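PDB 2WNY: conserved protein from Methanothermobacter thermautotrophicus, which is of unknown function but probably binds RNA and is encoded in the archaeal exosome superoperon. Local coordinates for residues Glu74-Arg79 against Leu95-Gln100; Arg31-Gly36 against Ile116-Lys121; Tyr13-Tyr18 against Glu24-Ala29. The protein carries 1 engineered substitution. All blocks are in the same frame, centred on the assembly; numbering follows the deposited sequence.

Contact 1: Glu74-Arg79 against Leu95-Gln100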
# COMPACT_ATOMS: atom_id res chain seq x y z
N GLU A 74 1.39 13.98 -0.05
CA GLU A 74 0.43 14.89 -0.72
C GLU A 74 -1.00 14.41 -0.47
O GLU A 74 -1.89 15.19 -0.13
CB GLU A 74 0.67 14.94 -2.24
CG GLU A 74 2.07 15.36 -2.66
CD GLU A 74 2.38 15.01 -4.12
OE1 GLU A 74 1.57 14.30 -4.77
OE2 GLU A 74 3.44 15.44 -4.61
N VAL A 75 -1.21 13.11 -0.63
CA VAL A 75 -2.53 12.50 -0.47
C VAL A 75 -3.06 12.68 0.97
O VAL A 75 -4.19 13.13 1.16
CB VAL A 75 -2.52 10.99 -0.89
CG1 VAL A 75 -3.83 10.29 -0.52
CG2 VAL A 75 -2.24 10.86 -2.39
N PHE A 76 -2.23 12.38 1.96
CA PHE A 76 -2.70 12.22 3.34
C PHE A 76 -2.39 13.37 4.32
O PHE A 76 -2.72 13.27 5.51
CB PHE A 76 -2.27 10.85 3.88
CG PHE A 76 -2.96 9.71 3.20
CD1 PHE A 76 -4.35 9.61 3.24
CD2 PHE A 76 -2.23 8.76 2.47
CE1 PHE A 76 -5.02 8.57 2.61
CE2 PHE A 76 -2.88 7.69 1.82
CZ PHE A 76 -4.28 7.60 1.88
N ARG A 77 -1.77 14.44 3.81
CA ARG A 77 -1.58 15.69 4.55
C ARG A 77 -2.92 16.07 5.17
O ARG A 77 -3.93 16.13 4.46
CB ARG A 77 -1.09 16.79 3.58
CG ARG A 77 -1.03 18.24 4.11
CD ARG A 77 0.19 18.52 4.98
NE ARG A 77 1.46 18.17 4.33
CZ ARG A 77 2.65 18.19 4.93
NH1 ARG A 77 2.77 18.56 6.20
NH2 ARG A 77 3.74 17.85 4.24
N GLY A 78 -2.94 16.26 6.50
CA GLY A 78 -4.14 16.62 7.24
C GLY A 78 -5.24 15.57 7.30
O GLY A 78 -6.37 15.86 7.65
N ARG A 79 -4.90 14.33 6.95
CA ARG A 79 -5.87 13.26 6.95
C ARG A 79 -5.41 12.14 7.89
O ARG A 79 -5.67 10.95 7.65
CB ARG A 79 -6.08 12.74 5.52
CG ARG A 79 -6.87 13.69 4.64
CD ARG A 79 -6.91 13.23 3.21
NE ARG A 79 -7.67 11.99 3.06
CZ ARG A 79 -7.86 11.34 1.91
NH1 ARG A 79 -7.34 11.80 0.78
NH2 ARG A 79 -8.58 10.23 1.89
N LEU A 95 -2.62 -0.16 4.73
CA LEU A 95 -3.41 0.76 3.93
C LEU A 95 -3.92 0.03 2.70
O LEU A 95 -3.14 -0.55 1.93
CB LEU A 95 -2.54 1.95 3.52
CG LEU A 95 -3.21 3.01 2.65
CD1 LEU A 95 -4.44 3.61 3.36
CD2 LEU A 95 -2.19 4.07 2.27
N ARG A 96 -5.24 0.06 2.53
CA ARG A 96 -5.90 -0.51 1.36
C ARG A 96 -6.44 0.62 0.50
O ARG A 96 -7.13 1.52 0.99
CB ARG A 96 -7.06 -1.39 1.78
CG ARG A 96 -6.73 -2.46 2.77
CD ARG A 96 -7.92 -3.36 3.02
NE ARG A 96 -7.62 -4.32 4.07
CZ ARG A 96 -8.35 -5.39 4.36
NH1 ARG A 96 -9.45 -5.65 3.67
NH2 ARG A 96 -7.98 -6.20 5.34
N LEU A 97 -6.17 0.53 -0.80
CA LEU A 97 -6.62 1.56 -1.74
C LEU A 97 -7.49 0.92 -2.80
O LEU A 97 -7.21 -0.22 -3.25
CB LEU A 97 -5.41 2.26 -2.37
CG LEU A 97 -4.44 3.05 -1.46
CD1 LEU A 97 -3.13 3.37 -2.19
CD2 LEU A 97 -5.06 4.32 -0.90
N ASP A 98 -8.54 1.63 -3.19
CA ASP A 98 -9.47 1.16 -4.21
C ASP A 98 -8.72 0.89 -5.51
O ASP A 98 -8.00 1.75 -6.01
CB ASP A 98 -10.61 2.15 -4.44
CG ASP A 98 -11.70 1.57 -5.33
OD1 ASP A 98 -12.67 1.04 -4.78
OD2 ASP A 98 -11.55 1.58 -6.56
N LYS A 99 -8.88 -0.31 -6.04
CA LYS A 99 -8.18 -0.69 -7.25
C LYS A 99 -8.68 0.08 -8.49
O LYS A 99 -7.90 0.43 -9.35
CB LYS A 99 -8.30 -2.19 -7.47
CG LYS A 99 -7.50 -2.69 -8.67
CD LYS A 99 -7.30 -4.21 -8.61
CE LYS A 99 -8.60 -4.88 -8.89
NZ LYS A 99 -8.56 -6.41 -8.79
N GLN A 100 -9.97 0.35 -8.57
CA GLN A 100 -10.52 1.01 -9.75
C GLN A 100 -10.12 2.46 -9.76
O GLN A 100 -9.77 3.03 -10.80
CB GLN A 100 -12.05 0.86 -9.78
CG GLN A 100 -12.56 -0.58 -9.86
CD GLN A 100 -11.92 -1.41 -10.95
OE1 GLN A 100 -11.69 -0.96 -12.07
NE2 GLN A 100 -11.60 -2.65 -10.61

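Contact 2: Arg31-Gly36 against Ile116-Lys121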
# COMPACT_ATOMS: atom_id res chain seq x y z
N ARG A 31 0.80 0.43 -10.49
CA ARG A 31 1.85 1.42 -10.82
C ARG A 31 1.42 2.87 -10.69
O ARG A 31 2.23 3.79 -10.84
CB ARG A 31 2.44 1.15 -12.21
CG ARG A 31 3.31 -0.09 -12.16
CD ARG A 31 3.87 -0.47 -13.50
NE ARG A 31 4.63 -1.71 -13.34
CZ ARG A 31 4.95 -2.54 -14.32
NH1 ARG A 31 4.59 -2.28 -15.57
NH2 ARG A 31 5.63 -3.65 -14.04
N ASN A 32 0.13 3.09 -10.41
CA ASN A 32 -0.30 4.43 -9.99
C ASN A 32 -0.13 4.59 -8.48
O ASN A 32 -0.36 5.65 -7.93
CB ASN A 32 -1.73 4.69 -10.41
CG ASN A 32 -1.84 5.02 -11.88
OD1 ASN A 32 -0.89 5.51 -12.48
ND2 ASN A 32 -2.98 4.72 -12.48
N VAL A 33 0.26 3.51 -7.81
CA VAL A 33 0.49 3.57 -6.38
C VAL A 33 1.99 3.37 -6.18
O VAL A 33 2.64 4.12 -5.46
CB VAL A 33 -0.32 2.48 -5.62
CG1 VAL A 33 0.02 2.47 -4.13
CG2 VAL A 33 -1.84 2.67 -5.82
N ILE A 34 2.57 2.37 -6.86
CA ILE A 34 4.03 2.22 -6.79
C ILE A 34 4.57 2.13 -8.21
O ILE A 34 4.58 1.04 -8.79
CB ILE A 34 4.42 0.95 -6.00
CG1 ILE A 34 3.86 0.99 -4.57
CG2 ILE A 34 5.93 0.75 -5.99
CD1 ILE A 34 4.00 -0.33 -3.79
N PRO A 35 5.00 3.27 -8.79
CA PRO A 35 5.54 3.16 -10.14
C PRO A 35 6.71 2.20 -10.18
O PRO A 35 7.50 2.15 -9.26
CB PRO A 35 6.02 4.60 -10.44
CG PRO A 35 5.02 5.45 -9.64
CD PRO A 35 4.98 4.67 -8.33
N GLY A 36 6.80 1.42 -11.25
CA GLY A 36 7.89 0.48 -11.42
C GLY A 36 7.74 -0.81 -10.65
O GLY A 36 8.60 -1.68 -10.75
N ILE A 116 -5.89 -2.68 -3.42
CA ILE A 116 -4.46 -2.80 -3.42
C ILE A 116 -4.05 -2.74 -1.95
O ILE A 116 -4.26 -1.72 -1.28
CB ILE A 116 -3.82 -1.65 -4.21
CG1 ILE A 116 -4.42 -1.61 -5.63
CG2 ILE A 116 -2.28 -1.82 -4.25
CD1 ILE A 116 -3.71 -0.68 -6.59
N HIS A 117 -3.50 -3.84 -1.42
CA HIS A 117 -3.20 -3.88 0.01
C HIS A 117 -1.74 -3.50 0.18
O HIS A 117 -0.87 -4.15 -0.40
CB HIS A 117 -3.41 -5.28 0.61
CG HIS A 117 -4.83 -5.77 0.59
ND1 HIS A 117 -5.51 -6.05 -0.58
CD2 HIS A 117 -5.67 -6.09 1.60
CE1 HIS A 117 -6.73 -6.48 -0.28
NE2 HIS A 117 -6.85 -6.51 1.04
N LEU A 118 -1.47 -2.47 0.97
CA LEU A 118 -0.09 -2.13 1.34
C LEU A 118 0.18 -2.40 2.81
O LEU A 118 -0.63 -2.05 3.70
CB LEU A 118 0.20 -0.67 1.01
CG LEU A 118 -0.27 -0.19 -0.36
CD1 LEU A 118 -0.17 1.32 -0.44
CD2 LEU A 118 0.52 -0.83 -1.47
N LYS A 119 1.28 -3.09 3.08
CA LYS A 119 1.78 -3.23 4.44
C LYS A 119 3.05 -2.38 4.48
O LYS A 119 4.09 -2.76 3.93
CB LYS A 119 2.06 -4.69 4.79
CG LYS A 119 2.62 -4.89 6.20
CD LYS A 119 2.82 -6.37 6.53
CE LYS A 119 4.21 -6.88 6.14
NZ LYS A 119 5.32 -6.15 6.85
N ILE A 120 2.94 -1.22 5.09
CA ILE A 120 4.03 -0.25 5.11
C ILE A 120 4.82 -0.32 6.44
O ILE A 120 4.30 0.05 7.50
CB ILE A 120 3.52 1.19 4.87
CG1 ILE A 120 2.72 1.30 3.57
CG2 ILE A 120 4.73 2.19 4.83
CD1 ILE A 120 1.87 2.59 3.46
N LYS A 121 6.08 -0.78 6.37
CA LYS A 121 6.94 -0.81 7.55
C LYS A 121 7.50 0.59 7.86
O LYS A 121 8.47 1.05 7.26
CB LYS A 121 8.07 -1.85 7.42
CG LYS A 121 8.80 -2.15 8.76
CD LYS A 121 9.81 -3.26 8.60
CE LYS A 121 10.64 -3.45 9.86
NZ LYS A 121 11.68 -4.48 9.63

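Contact 3: Tyr13-Tyr18 against Glu24-Ala29. Engineered in segment 13-18: Cys14 (natural residue Arg).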
# COMPACT_ATOMS: atom_id res chain seq x y z
N TYR A 13 3.25 -5.30 -0.83
CA TYR A 13 1.98 -5.04 -1.51
C TYR A 13 1.39 -6.32 -2.04
O TYR A 13 2.12 -7.30 -2.35
CB TYR A 13 2.12 -3.96 -2.60
CG TYR A 13 3.01 -4.37 -3.74
CD1 TYR A 13 2.51 -5.16 -4.79
CD2 TYR A 13 4.34 -3.99 -3.78
CE1 TYR A 13 3.33 -5.56 -5.84
CE2 TYR A 13 5.15 -4.38 -4.81
CZ TYR A 13 4.64 -5.16 -5.84
OH TYR A 13 5.46 -5.54 -6.87
N CYS A 14 0.06 -6.33 -2.10
CA CYS A 14 -0.69 -7.45 -2.58
C CYS A 14 -1.90 -6.93 -3.37
O CYS A 14 -2.57 -6.00 -2.91
CB CYS A 14 -1.14 -8.27 -1.36
SG CYS A 14 -1.93 -9.74 -1.79
N LEU A 15 -2.20 -7.51 -4.53
CA LEU A 15 -3.51 -7.24 -5.21
C LEU A 15 -3.86 -8.42 -6.08
O LEU A 15 -3.02 -9.30 -6.31
CB LEU A 15 -3.58 -5.90 -5.94
CG LEU A 15 -2.82 -5.63 -7.24
CD1 LEU A 15 -3.35 -4.35 -7.86
CD2 LEU A 15 -1.31 -5.55 -7.01
N MET A 16 -5.13 -8.48 -6.48
CA MET A 16 -5.65 -9.68 -7.09
C MET A 16 -6.11 -9.42 -8.49
O MET A 16 -6.52 -8.30 -8.84
CB MET A 16 -6.81 -10.23 -6.24
CG MET A 16 -6.84 -9.61 -4.87
SD MET A 16 -7.20 -10.74 -3.56
CE MET A 16 -5.53 -11.05 -3.01
N VAL A 17 -6.01 -10.46 -9.31
CA VAL A 17 -6.52 -10.40 -10.68
C VAL A 17 -7.57 -11.49 -10.80
O VAL A 17 -7.23 -12.69 -10.75
CB VAL A 17 -5.43 -10.64 -11.73
CG1 VAL A 17 -6.00 -10.45 -13.14
CG2 VAL A 17 -4.22 -9.71 -11.52
N TYR A 18 -8.81 -11.08 -10.97
CA TYR A 18 -9.91 -12.02 -11.16
C TYR A 18 -10.00 -12.43 -12.64
O TYR A 18 -9.32 -11.86 -13.51
CB TYR A 18 -11.22 -11.44 -10.60
CG TYR A 18 -11.22 -11.44 -9.09
CD1 TYR A 18 -11.75 -12.51 -8.37
CD2 TYR A 18 -10.62 -10.40 -8.37
CE1 TYR A 18 -11.71 -12.55 -6.99
CE2 TYR A 18 -10.56 -10.43 -6.98
CZ TYR A 18 -11.10 -11.49 -6.30
OH TYR A 18 -11.04 -11.53 -4.94
N GLU A 24 -2.86 -6.49 -17.31
CA GLU A 24 -2.12 -5.26 -17.63
C GLU A 24 -2.72 -4.02 -16.99
O GLU A 24 -2.00 -3.16 -16.51
CB GLU A 24 -2.00 -5.05 -19.13
CG GLU A 24 -0.85 -5.78 -19.76
CD GLU A 24 -0.68 -5.45 -21.23
OE1 GLU A 24 0.20 -4.61 -21.55
OE2 GLU A 24 -1.44 -6.02 -22.04
N LYS A 25 -4.05 -3.91 -17.01
CA LYS A 25 -4.74 -2.82 -16.31
C LYS A 25 -4.65 -2.90 -14.79
O LYS A 25 -4.60 -1.86 -14.13
CB LYS A 25 -6.20 -2.75 -16.73
CG LYS A 25 -6.33 -2.40 -18.20
CD LYS A 25 -7.72 -1.93 -18.53
CE LYS A 25 -8.56 -3.05 -19.05
NZ LYS A 25 -9.91 -2.59 -19.43
N VAL A 26 -4.68 -4.12 -14.22
CA VAL A 26 -4.48 -4.27 -12.79
C VAL A 26 -3.07 -3.74 -12.41
O VAL A 26 -2.90 -3.03 -11.41
CB VAL A 26 -4.72 -5.72 -12.33
CG1 VAL A 26 -4.43 -5.88 -10.82
CG2 VAL A 26 -6.20 -6.13 -12.60
N ILE A 27 -2.07 -4.11 -13.21
CA ILE A 27 -0.70 -3.68 -12.97
C ILE A 27 -0.59 -2.18 -13.22
O ILE A 27 0.08 -1.48 -12.46
CB ILE A 27 0.31 -4.48 -13.82
CG1 ILE A 27 0.53 -5.88 -13.22
CG2 ILE A 27 1.64 -3.77 -13.88
CD1 ILE A 27 1.12 -6.88 -14.19
N GLU A 28 -1.26 -1.67 -14.26
CA GLU A 28 -1.31 -0.20 -14.43
C GLU A 28 -1.83 0.50 -13.16
O GLU A 28 -1.27 1.51 -12.73
CB GLU A 28 -2.15 0.19 -15.64
CG GLU A 28 -2.16 1.68 -15.96
CD GLU A 28 -3.17 2.04 -17.04
OE1 GLU A 28 -3.60 1.14 -17.78
OE2 GLU A 28 -3.55 3.22 -17.13
N ALA A 29 -2.91 -0.03 -12.57
CA ALA A 29 -3.44 0.50 -11.31
C ALA A 29 -2.39 0.43 -10.17
O ALA A 29 -2.16 1.41 -9.47
CB ALA A 29 -4.73 -0.24 -10.91

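Contact 1: Glu74-Arg79 against Leu95-Gln100
Phe76, in the last turn of helix 62-76, meets Leu95 and Leu97 of strand 92-98. The contact across the two segments is wholly apolar. The side chains of Phe76 and Leu95 approach from opposing sides. Phe76 CE2 lies 3.7 Å from Leu95 CD2, which stands oblique to the ring. Leu97 adds a looser touch: its CD2 sits at the ring edge, near the ring plane, 4.4 Å from Phe76 CZ. In Leu95, chi1 of 179° sets CG anti to the backbone N, and chi2 near 60° then sets where CD2 goes.

Neighbours on the helix and turn also pack around Phe76. Val75 CG1 covers one face of the ring, over its centre. Phe76 CE1 in turn lies over the centre of the Arg79 guanidinium. The Phe72 ring also meets Phe76, with the planes inclined at about 55°.

The polar interactions secure the segment ends. Arg79 N donates to Phe76 O at 2.8 Å and closes a type II beta turn just past the helix. Arg79 NE forms a salt bridge with Glu82. On the other segment, Asp98 is the N-cap of helix 99-103; its OD2 accepts a weak bond from Gln100 N at 2.8 Å and a further bond from Lys101 N.

Helix 62-76 here packs its C-terminal end on one face of an antiparallel sheet, as in an alpha+beta fold.

Contact 2: Arg31-Gly36 against Ile116-Lys121
Val33 and Ile116 meet end methyl to end methyl, with Val33 CG2 3.9 Å from Ile116 CD1. Val33 is the centre of the packed part. Its other methyl, CG1, meets Leu118 CD1, also at 3.9 Å, and here the two side chains lie at a slant to each other. The two methyls thus divide the work between two strand residues on the same side of strand 115-122. The first torsion explains the split. Val33 CG1 is anti to the backbone N (chi1 175°) and points to Leu118, while CG2 is anti to the carbonyl carbon and points to Ile116. Ile34 adds a lighter touch, its CD1 4.2 Å from Leu118 CD2.

All four touching residues are buried. They form part of the apolar layer between an antiparallel sheet and the elements that cover one of its faces. Segment 31-36 belongs to the loop that follows helix 23-30 and leads to strand 40-45. Leu97 and Ala102 also touch Val33, and Phe68 of helix 62-76 touches Leu118.

The loop's other residues make the looser side. The Arg31 side chain starts out away from the strand and is exposed, with NH2 bonded to Ala37 O. Pro35 and Gly36 are exposed too. Asn32 is partly exposed and fastens this side of the loop by polar bonds: its ND2 donates to Ala102 O, and its backbone O accepts from Trp107 NE1. Along the strand, His117 and Lys119 alternate with the packed residues and are partly exposed. Lys121, further along, is exposed.

Contact 3: Tyr13-Tyr18 against Glu24-Ala29
Val26 is the helix residue that meets the strand, packing against Leu15 and Val17. Segment 24-29 starts with Glu24 and Lys25, both exposed and too far from the strand to touch it. Their carbonyls accept from Glu28 N and Ala29 N, the usual helical bonds.

Val26 comes next, and its CG1 does most of the touching. With CG1 anti to the backbone N (chi1 177°), this methyl enters between the two strand side chains. Leu15 CD1 is close, 3.5 Å from Val26 CG1; the two side chains run alongside, with their ends pointing opposite ways. Val17 CG2 lies 3.9 Å from the same methyl and comes at a slant. The strand backbone between them also takes part: Met16 O is 3.8 Å from Val26 CG1. The Met16 side chain itself starts away from the helix.

Past Ile27 and Glu28, Ala29 faces the strand again about one turn after Val26, but its methyl does not reach it.

The axes of strand 13-17 and helix 24-29 run nearly antiparallel, at 157°, and approach to 9.0 Å. Lys99 of helix 99-103 touches Leu15 and Val26, and Leu103 touches Ala29. In the sheet, strand 8-17 lies between strands 51-59 and 115-122.

The three contacts use adjacent strands of one antiparallel sheet, in the order 8-17, 115-122, 92-98. Contact 2 is the middle one, its centre about 11 Å from the centres of contacts 1 and 3. Those two are about 17 Å apart, centre to centre. Backbone pairs join the strands: Leu95 O to Leu118 N at 2.7 Å, and O of the engineered Cys14 to His117 N at 2.8 Å. Side chains link them as well, with Leu97 CD1 3.8 Å from Val33 CG1. Lys99 ties contact 1 to contact 3, its NZ 2.8 Å from Met16 O. The bound nickel ion is remote, about 14 Å from the Met16 side chain.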